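Local coordinates for amino acid ABC transporter, periplasmic amino acid-binding protein (Brucella ovis, PDB 4Z9N), which probably delivers captured amino acids or peptides to an ABC transporter as its periplasmic binding protein, and holds glutathione in this structure, at residues S134-A139 with D179-D184; V228-N233 with Y323-R328; H232-N237 with D280-I285. One frame throughout, in Å; residues are numbered along the deposited sequence. Where two conformers were deposited one is given.

Interaction 1. Residues S134-A139 with D179-D184. With GSH (glutathione), chain U.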
loop_
_atom_site.group_PDB
_atom_site.type_symbol
_atom_site.label_atom_id
_atom_site.label_comp_id
_atom_site.label_asym_id
_atom_site.label_seq_id
_atom_site.Cartn_x
_atom_site.Cartn_y
_atom_site.Cartn_z
ATOM N N SER D 134 -33.526 -12.519 6.883
ATOM C CA SER D 134 -33.603 -11.092 6.600
ATOM C C SER D 134 -32.351 -10.438 7.156
ATOM O O SER D 134 -32.059 -10.546 8.347
ATOM C CB SER D 134 -34.854 -10.462 7.203
ATOM O OG SER D 134 -34.892 -10.651 8.605
ATOM N N ILE D 135 -31.599 -9.774 6.290
ATOM C CA ILE D 135 -30.319 -9.213 6.703
ATOM C C ILE D 135 -30.269 -7.715 6.455
ATOM O O ILE D 135 -30.417 -7.254 5.316
ATOM C CB ILE D 135 -29.165 -9.927 5.999
ATOM C CG1 ILE D 135 -29.303 -11.444 6.191
ATOM C CG2 ILE D 135 -27.821 -9.427 6.551
ATOM C CD1 ILE D 135 -28.158 -12.238 5.628
ATOM N N CYS D 136 -30.015 -6.947 7.511
ATOM C CA CYS D 136 -30.001 -5.506 7.340
ATOM C C CYS D 136 -28.658 -5.057 6.808
ATOM O O CYS D 136 -27.603 -5.618 7.114
ATOM C CB CYS D 136 -30.334 -4.764 8.629
ATOM S SG CYS D 136 -29.119 -4.899 9.884
ATOM N N VAL D 137 -28.724 -4.032 5.981
ATOM C CA VAL D 137 -27.523 -3.496 5.341
ATOM C C VAL D 137 -27.811 -2.039 4.979
ATOM O O VAL D 137 -28.964 -1.678 4.745
ATOM C CB VAL D 137 -27.125 -4.326 4.095
ATOM C CG1 VAL D 137 -28.153 -4.155 2.979
ATOM C CG2 VAL D 137 -25.729 -3.924 3.593
ATOM N N GLN D 138 -26.774 -1.206 4.932
ATOM C CA GLN D 138 -26.973 0.181 4.506
ATOM C C GLN D 138 -26.795 0.398 3.015
ATOM O O GLN D 138 -25.927 -0.196 2.388
ATOM C CB GLN D 138 -26.031 1.112 5.249
ATOM C CG GLN D 138 -26.647 1.665 6.491
ATOM C CD GLN D 138 -25.729 2.639 7.167
ATOM O OE1 GLN D 138 -25.035 2.281 8.103
ATOM N NE2 GLN D 138 -25.700 3.876 6.681
ATOM N N ALA D 139 -27.645 1.254 2.466
ATOM C CA ALA D 139 -27.499 1.711 1.089
ATOM C C ALA D 139 -26.214 2.534 0.939
ATOM O O ALA D 139 -25.724 3.128 1.914
ATOM C CB ALA D 139 -28.715 2.540 0.678
ATOM N N ASP D 179 -32.951 -10.746 10.866
ATOM C CA ASP D 179 -32.310 -11.919 11.454
ATOM C C ASP D 179 -30.809 -11.748 11.635
ATOM O O ASP D 179 -30.209 -12.383 12.501
ATOM C CB ASP D 179 -32.553 -13.153 10.595
ATOM C CG ASP D 179 -34.000 -13.487 10.470
ATOM O OD1 ASP D 179 -34.661 -13.613 11.518
ATOM O OD2 ASP D 179 -34.470 -13.627 9.329
ATOM N N ALA D 180 -30.208 -10.917 10.798
ATOM C CA ALA D 180 -28.760 -10.737 10.804
ATOM C C ALA D 180 -28.400 -9.322 10.370
ATOM O O ALA D 180 -29.230 -8.593 9.812
ATOM C CB ALA D 180 -28.085 -11.762 9.897
ATOM N N TYR D 181 -27.160 -8.949 10.654
ATOM C CA TYR D 181 -26.614 -7.634 10.351
ATOM C C TYR D 181 -25.357 -7.869 9.522
ATOM O O TYR D 181 -24.547 -8.736 9.872
ATOM C CB TYR D 181 -26.281 -6.890 11.655
ATOM C CG TYR D 181 -26.094 -5.386 11.560
ATOM C CD1 TYR D 181 -25.050 -4.833 10.820
ATOM C CD2 TYR D 181 -26.935 -4.522 12.258
ATOM C CE1 TYR D 181 -24.882 -3.443 10.753
ATOM C CE2 TYR D 181 -26.773 -3.145 12.201
ATOM C CZ TYR D 181 -25.743 -2.612 11.451
ATOM O OH TYR D 181 -25.589 -1.239 11.399
ATOM N N THR D 182 -25.167 -7.128 8.434
ATOM C CA THR D 182 -23.900 -7.247 7.732
ATOM C C THR D 182 -23.231 -5.886 7.571
ATOM O O THR D 182 -23.887 -4.876 7.279
ATOM C CB THR D 182 -24.046 -7.931 6.331
ATOM O OG1 THR D 182 -22.744 -8.175 5.785
ATOM C CG2 THR D 182 -24.841 -7.059 5.338
ATOM N N THR D 183 -21.923 -5.876 7.809
ATOM C CA THR D 183 -21.060 -4.733 7.528
ATOM C C THR D 183 -19.616 -5.188 7.747
ATOM O O THR D 183 -19.358 -6.389 7.889
ATOM C CB THR D 183 -21.393 -3.485 8.413
ATOM O OG1 THR D 183 -20.516 -2.405 8.054
ATOM C CG2 THR D 183 -21.235 -3.778 9.886
ATOM N N ASP D 184 -18.674 -4.249 7.750
ATOM C CA ASP D 184 -17.268 -4.593 7.993
ATOM C C ASP D 184 -17.114 -5.195 9.370
ATOM O O ASP D 184 -17.835 -4.818 10.300
ATOM C CB ASP D 184 -16.395 -3.356 7.842
ATOM C CG ASP D 184 -16.522 -2.755 6.473
ATOM O OD1 ASP D 184 -16.564 -3.551 5.513
ATOM O OD2 ASP D 184 -16.615 -1.510 6.345
HETATM N N1 GSH U . -16.569 0.108 4.279
HETATM C CA1 GSH U . -17.885 0.059 3.641
HETATM C C1 GSH U . -17.915 1.087 2.513
HETATM O O11 GSH U . -18.907 1.113 1.733
HETATM O O12 GSH U . -16.969 1.910 2.361
HETATM C CB1 GSH U . -19.017 0.395 4.626
HETATM C CG1 GSH U . -18.788 1.812 5.185
HETATM C CD1 GSH U . -20.032 2.243 5.955
HETATM O OE1 GSH U . -20.623 3.243 5.685
HETATM N N2 GSH U . -20.477 1.405 7.042
HETATM C CA2 GSH U . -21.675 1.806 7.756
HETATM C C2 GSH U . -21.505 3.158 8.463
HETATM O O2 GSH U . -20.450 3.649 8.709
HETATM C CB2 GSH U . -22.143 0.683 8.688
HETATM S SG2 GSH U . -21.030 0.450 10.102
HETATM N N3 GSH U . -22.722 3.871 8.790
HETATM C CA3 GSH U . -22.649 5.148 9.446
HETATM C C3 GSH U . -23.496 6.146 8.656
HETATM O O31 GSH U . -23.767 7.257 9.182
HETATM O O32 GSH U . -23.905 5.868 7.486
HETATM O O HOH W 1 -24.404 -2.159 6.649
HETATM O O HOH W 2 -25.379 -0.462 8.580
#
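Ile135 pairs with Ala180 and Cys136 with Tyr181 in a parallel ladder, strands 134-138 and 180-182 running 29° apart with axes 4.6 Å from each other. Cys136 is gripped twice: its N gives to Ala180 O (2.9 Å), and its O accepts from Thr182 N. At the ladder's start Ser134 O receives both Ala180 N and Asp179 N, while Asp179 OD2 accepts from Ser134 N at 2.8 Å, met on its anti side. Ile135 CG1 rests on Ala180 CB at 3.9 Å, and the Val137 and Thr182 side chains lie alongside each other, CG2 to CG2 at 3.7 Å, beneath helix 142-153. On the other face, Cys136 SG, disulfide-linked to Cys178, sits over the Tyr181 ring in the conformer given; a second conformer makes that contact doubtful in detail. Strand 134-138, helix 142-153 and strand 159-163 form a beta-alpha-beta crossover of one lobe, opening on the ligand cleft. There the extended Gln138 chain (chi2 -177°) carries its carboxamide to glutathione, NE2 to O32 (2.8 Å) and OE1 from N3 (2.9 Å). A water links OE1 to Tyr181 OH, itself bonded to Asn170, and Asp184 OD2 accepts from glutathione N1 at 2.6 Å.

Interaction 2. Residues V228-N233 with Y323-R328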
loop_
_atom_site.group_PDB
_atom_site.type_symbol
_atom_site.label_atom_id
_atom_site.label_comp_id
_atom_site.label_asym_id
_atom_site.label_seq_id
_atom_site.Cartn_x
_atom_site.Cartn_y
_atom_site.Cartn_z
ATOM N N VAL D 228 -1.225 13.747 3.927
ATOM C CA VAL D 228 -2.081 12.740 4.551
ATOM C C VAL D 228 -1.368 11.402 4.535
ATOM O O VAL D 228 -1.332 10.701 5.542
ATOM C CB VAL D 228 -3.441 12.654 3.855
ATOM C CG1 VAL D 228 -4.273 11.489 4.423
ATOM C CG2 VAL D 228 -4.199 14.002 3.992
ATOM N N ARG D 229 -0.782 11.068 3.391
ATOM C CA ARG D 229 -0.030 9.820 3.243
ATOM C C ARG D 229 1.100 9.697 4.258
ATOM O O ARG D 229 1.333 8.642 4.868
ATOM C CB ARG D 229 0.568 9.723 1.840
ATOM C CG ARG D 229 1.456 8.485 1.664
ATOM C CD ARG D 229 1.956 8.327 0.226
ATOM N NE ARG D 229 0.908 8.633 -0.734
ATOM C CZ ARG D 229 0.876 9.720 -1.499
ATOM N NH1 ARG D 229 1.867 10.601 -1.471
ATOM N NH2 ARG D 229 -0.145 9.913 -2.313
ATOM N N TRP D 230 1.831 10.781 4.429
ATOM C CA TRP D 230 3.021 10.675 5.232
ATOM C C TRP D 230 2.732 10.864 6.718
ATOM O O TRP D 230 3.519 10.412 7.540
ATOM C CB TRP D 230 4.081 11.627 4.687
ATOM C CG TRP D 230 4.677 10.950 3.521
ATOM C CD1 TRP D 230 4.419 11.187 2.199
ATOM C CD2 TRP D 230 5.551 9.814 3.562
ATOM N NE1 TRP D 230 5.108 10.293 1.417
ATOM C CE2 TRP D 230 5.819 9.445 2.226
ATOM C CE3 TRP D 230 6.161 9.096 4.600
ATOM C CZ2 TRP D 230 6.657 8.374 1.898
ATOM C CZ3 TRP D 230 7.002 8.040 4.275
ATOM C CH2 TRP D 230 7.242 7.686 2.932
ATOM N N THR D 231 1.579 11.439 7.061
ATOM C CA THR D 231 1.080 11.337 8.435
ATOM C C THR D 231 0.878 9.854 8.792
ATOM O O THR D 231 1.376 9.378 9.814
ATOM C CB THR D 231 -0.238 12.109 8.632
ATOM O OG1 THR D 231 0.008 13.506 8.461
ATOM C CG2 THR D 231 -0.811 11.865 10.032
ATOM N N HIS D 232 0.150 9.134 7.938
ATOM C CA HIS D 232 -0.057 7.695 8.108
ATOM C C HIS D 232 1.244 6.909 8.242
ATOM O O HIS D 232 1.401 6.084 9.143
ATOM C CB HIS D 232 -0.863 7.161 6.922
ATOM C CG HIS D 232 -0.969 5.670 6.866
ATOM N ND1 HIS D 232 -1.562 4.919 7.861
ATOM C CD2 HIS D 232 -0.628 4.794 5.885
ATOM C CE1 HIS D 232 -1.550 3.642 7.508
ATOM N NE2 HIS D 232 -0.991 3.543 6.313
ATOM N N ASN D 233 2.183 7.161 7.346
ATOM C CA ASN D 233 3.394 6.354 7.357
ATOM C C ASN D 233 4.294 6.746 8.518
ATOM O O ASN D 233 5.015 5.900 9.046
ATOM C CB ASN D 233 4.109 6.452 6.011
ATOM C CG ASN D 233 3.442 5.582 4.957
ATOM O OD1 ASN D 233 3.654 4.373 4.936
ATOM N ND2 ASN D 233 2.601 6.186 4.103
ATOM N N TYR D 323 2.732 -1.510 6.705
ATOM C CA TYR D 323 4.135 -1.308 6.332
ATOM C C TYR D 323 4.426 0.167 6.164
ATOM O O TYR D 323 3.922 0.799 5.247
ATOM C CB TYR D 323 4.424 -2.079 5.042
ATOM C CG TYR D 323 5.848 -2.052 4.504
ATOM C CD1 TYR D 323 6.263 -1.033 3.643
ATOM C CD2 TYR D 323 6.743 -3.092 4.777
ATOM C CE1 TYR D 323 7.545 -1.023 3.116
ATOM C CE2 TYR D 323 8.033 -3.097 4.233
ATOM C CZ TYR D 323 8.418 -2.060 3.409
ATOM O OH TYR D 323 9.673 -2.064 2.858
ATOM N N GLY D 324 5.218 0.731 7.067
ATOM C CA GLY D 324 5.540 2.143 6.965
ATOM C C GLY D 324 6.594 2.348 5.892
ATOM O O GLY D 324 7.693 1.810 5.971
ATOM N N ILE D 325 6.248 3.114 4.866
ATOM C CA ILE D 325 7.178 3.409 3.789
ATOM C C ILE D 325 8.290 4.260 4.392
ATOM O O ILE D 325 8.028 5.068 5.274
ATOM C CB ILE D 325 6.416 4.094 2.610
ATOM C CG1 ILE D 325 5.289 3.185 2.127
ATOM C CG2 ILE D 325 7.331 4.406 1.441
ATOM C CD1 ILE D 325 4.364 3.861 1.155
ATOM N N PRO D 326 9.548 4.040 3.974
ATOM C CA PRO D 326 10.646 4.698 4.689
ATOM C C PRO D 326 10.680 6.219 4.601
ATOM O O PRO D 326 10.498 6.804 3.538
ATOM C CB PRO D 326 11.897 4.104 4.035
ATOM C CG PRO D 326 11.428 3.540 2.710
ATOM C CD PRO D 326 10.036 3.053 2.994
ATOM N N VAL D 327 10.935 6.837 5.746
ATOM C CA VAL D 327 11.134 8.274 5.837
ATOM C C VAL D 327 12.614 8.502 5.577
ATOM O O VAL D 327 13.439 8.540 6.494
ATOM C CB VAL D 327 10.656 8.797 7.203
ATOM C CG1 VAL D 327 10.971 10.266 7.376
ATOM C CG2 VAL D 327 9.151 8.569 7.304
ATOM N N ARG D 328 12.936 8.635 4.296
ATOM C CA ARG D 328 14.301 8.477 3.809
ATOM C C ARG D 328 14.543 9.447 2.665
ATOM O O ARG D 328 13.580 9.985 2.104
ATOM C CB ARG D 328 14.531 7.017 3.368
ATOM C CG ARG D 328 15.732 6.739 2.438
ATOM C CD ARG D 328 17.044 6.494 3.189
ATOM N NE ARG D 328 17.659 7.735 3.650
ATOM C CZ ARG D 328 18.721 7.804 4.447
ATOM N NH1 ARG D 328 19.202 8.998 4.810
ATOM N NH2 ARG D 328 19.306 6.689 4.881
ATOM O OXT ARG D 328 15.691 9.724 2.295
HETATM O O HOH W 3 1.650 2.468 4.270
#
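Trp230 drives the far edge of its indole into the bend between Ile325 and Val327, the main apolar part of the contact between helix 222-240 and the C-terminal tail. Trp230 CZ3 comes within 3.3 Å of Ile325 O, which lies at the ring edge near its plane, while Trp230 CH2 touches Ile325 CG2 at 3.6 Å. The Ile325 side chain stands roughly perpendicular to that of Trp230. Val327 lies antiparallel beside the indole, with Val327 CG2 3.8 Å from Trp230 CZ3. One turn further on, the Asn233 side chain ties the helix to the backbone of the tail. Its CG stands anti to its own carbonyl carbon (chi1 -78°), and Asn233 OD1 accepts Ile325 N at 2.9 Å in a nearly straight bond (173° at the hydrogen) whose donor stands above the carboxamide plane. Asn233 ND2 turns back to Arg229 O, so both ends of the amide are engaged and its rotation is fixed. This is an extended tail laid across a helix, with an inverse gamma turn centred on Val327. The second subunit also borders it: Asp96 of that subunit, a residue of the sodium site, accepts from Trp230 NE1 and forms a salt bridge with Arg229. Toward Tyr323 the fit is looser. A water sits within hydrogen-bonding distance of both Asn233 OD1 and Tyr323 O, while Tyr323 points its CB away from the helix and its ring meets Trp316 edge-to-face. At the other end Arg328, partly exposed, leaves the helix altogether: its NE pairs with its own terminal OXT at 3.1 Å, and the guanidinium also forms a salt bridge with Asp149 of the second subunit.

Interaction 3. Residues H232-N237 with D280-I285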
loop_
_atom_site.group_PDB
_atom_site.type_symbol
_atom_site.label_atom_id
_atom_site.label_comp_id
_atom_site.label_asym_id
_atom_site.label_seq_id
_atom_site.Cartn_x
_atom_site.Cartn_y
_atom_site.Cartn_z
ATOM N N HIS D 232 0.150 9.134 7.938
ATOM C CA HIS D 232 -0.057 7.695 8.108
ATOM C C HIS D 232 1.244 6.909 8.242
ATOM O O HIS D 232 1.401 6.084 9.143
ATOM C CB HIS D 232 -0.863 7.161 6.922
ATOM C CG HIS D 232 -0.969 5.670 6.866
ATOM N ND1 HIS D 232 -1.562 4.919 7.861
ATOM C CD2 HIS D 232 -0.628 4.794 5.885
ATOM C CE1 HIS D 232 -1.550 3.642 7.508
ATOM N NE2 HIS D 232 -0.991 3.543 6.313
ATOM N N ASN D 233 2.183 7.161 7.346
ATOM C CA ASN D 233 3.394 6.354 7.357
ATOM C C ASN D 233 4.294 6.746 8.518
ATOM O O ASN D 233 5.015 5.900 9.046
ATOM C CB ASN D 233 4.109 6.452 6.011
ATOM C CG ASN D 233 3.442 5.582 4.957
ATOM O OD1 ASN D 233 3.654 4.373 4.936
ATOM N ND2 ASN D 233 2.601 6.186 4.103
ATOM N N ALA D 234 4.206 8.002 8.960
ATOM C CA ALA D 234 4.920 8.409 10.159
ATOM C C ALA D 234 4.388 7.629 11.355
ATOM O O ALA D 234 5.167 7.162 12.192
ATOM C CB ALA D 234 4.794 9.915 10.405
ATOM N N LEU D 235 3.070 7.486 11.436
ATOM C CA LEU D 235 2.475 6.726 12.536
ATOM C C LEU D 235 2.992 5.285 12.552
ATOM O O LEU D 235 3.283 4.726 13.620
ATOM C CB LEU D 235 0.946 6.727 12.437
ATOM C CG LEU D 235 0.270 8.068 12.754
ATOM C CD1 LEU D 235 -1.202 8.029 12.365
ATOM C CD2 LEU D 235 0.435 8.410 14.234
ATOM N N LEU D 236 3.073 4.680 11.365
ATOM C CA LEU D 236 3.574 3.309 11.240
ATOM C C LEU D 236 5.060 3.204 11.603
ATOM O O LEU D 236 5.452 2.326 12.374
ATOM C CB LEU D 236 3.350 2.785 9.825
ATOM C CG LEU D 236 1.875 2.547 9.442
ATOM C CD1 LEU D 236 1.736 2.031 7.996
ATOM C CD2 LEU D 236 1.178 1.582 10.428
ATOM N N ASN D 237 5.887 4.081 11.028
ATOM C CA ASN D 237 7.323 4.043 11.309
ATOM C C ASN D 237 7.603 4.234 12.802
ATOM O O ASN D 237 8.453 3.536 13.366
ATOM C CB ASN D 237 8.081 5.101 10.486
ATOM C CG ASN D 237 8.484 4.597 9.107
ATOM O OD1 ASN D 237 9.483 3.892 8.957
ATOM N ND2 ASN D 237 7.700 4.950 8.091
ATOM N N ASP D 280 10.028 19.178 12.770
ATOM C CA ASP D 280 9.632 18.218 13.793
ATOM C C ASP D 280 8.196 17.724 13.624
ATOM O O ASP D 280 7.530 17.422 14.609
ATOM C CB ASP D 280 9.816 18.834 15.192
ATOM C CG ASP D 280 8.977 20.092 15.400
ATOM O OD1 ASP D 280 8.463 20.648 14.410
ATOM O OD2 ASP D 280 8.823 20.518 16.566
ATOM N N TRP D 281 7.729 17.625 12.376
ATOM C CA TRP D 281 6.333 17.275 12.113
ATOM C C TRP D 281 5.944 15.916 12.734
ATOM O O TRP D 281 4.812 15.747 13.199
ATOM C CB TRP D 281 6.059 17.278 10.598
ATOM C CG TRP D 281 6.853 16.256 9.848
ATOM C CD1 TRP D 281 8.205 16.268 9.625
ATOM C CD2 TRP D 281 6.358 15.058 9.243
ATOM N NE1 TRP D 281 8.576 15.146 8.913
ATOM C CE2 TRP D 281 7.457 14.396 8.664
ATOM C CE3 TRP D 281 5.083 14.487 9.121
ATOM C CZ2 TRP D 281 7.325 13.184 7.985
ATOM C CZ3 TRP D 281 4.958 13.279 8.448
ATOM C CH2 TRP D 281 6.070 12.643 7.892
ATOM N N VAL D 282 6.867 14.957 12.765
ATOM C CA VAL D 282 6.552 13.652 13.351
ATOM C C VAL D 282 6.475 13.730 14.880
ATOM O O VAL D 282 5.620 13.087 15.487
ATOM C CB VAL D 282 7.558 12.567 12.916
ATOM C CG1 VAL D 282 7.157 11.215 13.495
ATOM C CG2 VAL D 282 7.611 12.482 11.391
ATOM N N VAL D 283 7.357 14.508 15.507
ATOM C CA VAL D 283 7.257 14.731 16.952
ATOM C C VAL D 283 5.881 15.325 17.268
ATOM O O VAL D 283 5.230 14.922 18.233
ATOM C CB VAL D 283 8.387 15.641 17.491
ATOM C CG1 VAL D 283 8.287 15.765 19.017
ATOM C CG2 VAL D 283 9.756 15.101 17.090
ATOM N N LYS D 284 5.424 16.256 16.432
ATOM C CA LYS D 284 4.096 16.834 16.621
ATOM C C LYS D 284 2.997 15.782 16.531
ATOM O O LYS D 284 2.072 15.797 17.353
ATOM C CB LYS D 284 3.816 17.943 15.604
ATOM C CG LYS D 284 4.750 19.132 15.672
ATOM C CD LYS D 284 4.325 20.184 14.646
ATOM C CE LYS D 284 5.215 21.420 14.681
ATOM N NZ LYS D 284 5.598 21.803 16.064
ATOM N N ILE D 285 3.093 14.880 15.545
ATOM C CA ILE D 285 2.110 13.814 15.398
ATOM C C ILE D 285 2.087 12.929 16.648
ATOM O O ILE D 285 1.033 12.711 17.249
ATOM C CB ILE D 285 2.356 12.941 14.130
ATOM C CG1 ILE D 285 2.230 13.764 12.836
ATOM C CG2 ILE D 285 1.397 11.792 14.123
ATOM C CD1 ILE D 285 2.670 13.017 11.559
#
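Ala234 CB is the hub here, meeting three side chains of helix 281-289 at nearly equal range: Trp281 CZ3, Val282 CG2 and Ile285 CD1 each stand 3.9 Å away. Beside it, Leu235 CD2 presses on Ile285 CG2 at 3.5 Å, one side chain lying across the other. With only a methyl at Ala234, its CA comes to 6.4 Å from Val282 CA; the segment axes are 10.1 Å apart, crossing at -75°. In the next shell, Trp281 places CG between its backbone N and carbonyl carbon (chi1 63°), and Val282 CG2 sits over the centre of the indole, 3.3 Å above its plane. Trp281 also packs on Trp230 and on Ile93 of the second subunit. Ile285 continues onto Ala51 and Ala55 of helix 44-57, and Leu235 onto Ala51 and Ile295, which makes the contact one corner of a multi-helix core. Asn237 is buried beside the contact: its ND2 reaches Asn233 O and Ile325 O, and its OD1 is bonded to Lys210 NZ of the second subunit. Lys284 NZ makes a long salt bridge to Asp280 OD1 at the start of its helix. No hydrogen bond spans these two segments; the direct contact between them is apolar, so it probably depends on shape fit, dispersion and the hydrophobic effect.

In the fold
Interactions 2 and 3 are neighbours, their centres 8 Å apart, and both are built on helix 222-240 with His232 and Asn233 in common. They meet directly: Asn237 ND2 probably donates to Ile325 O across 2.8 Å, and Trp281 CZ3 approaches Trp230 O at 3.3 Å. One helix thus takes the C-terminal tail and helix 281-289, and both contacts touch the second subunit. Interaction 1 lies on the opposite side of the chain's centre, its own centre about 35 Å from that of interaction 2 and 37 Å from that of interaction 3. Of the three, it alone supplies residues of the glutathione pocket; the Trp230 side chain of interaction 2 instead lies about 6 Å from a bound sodium ion.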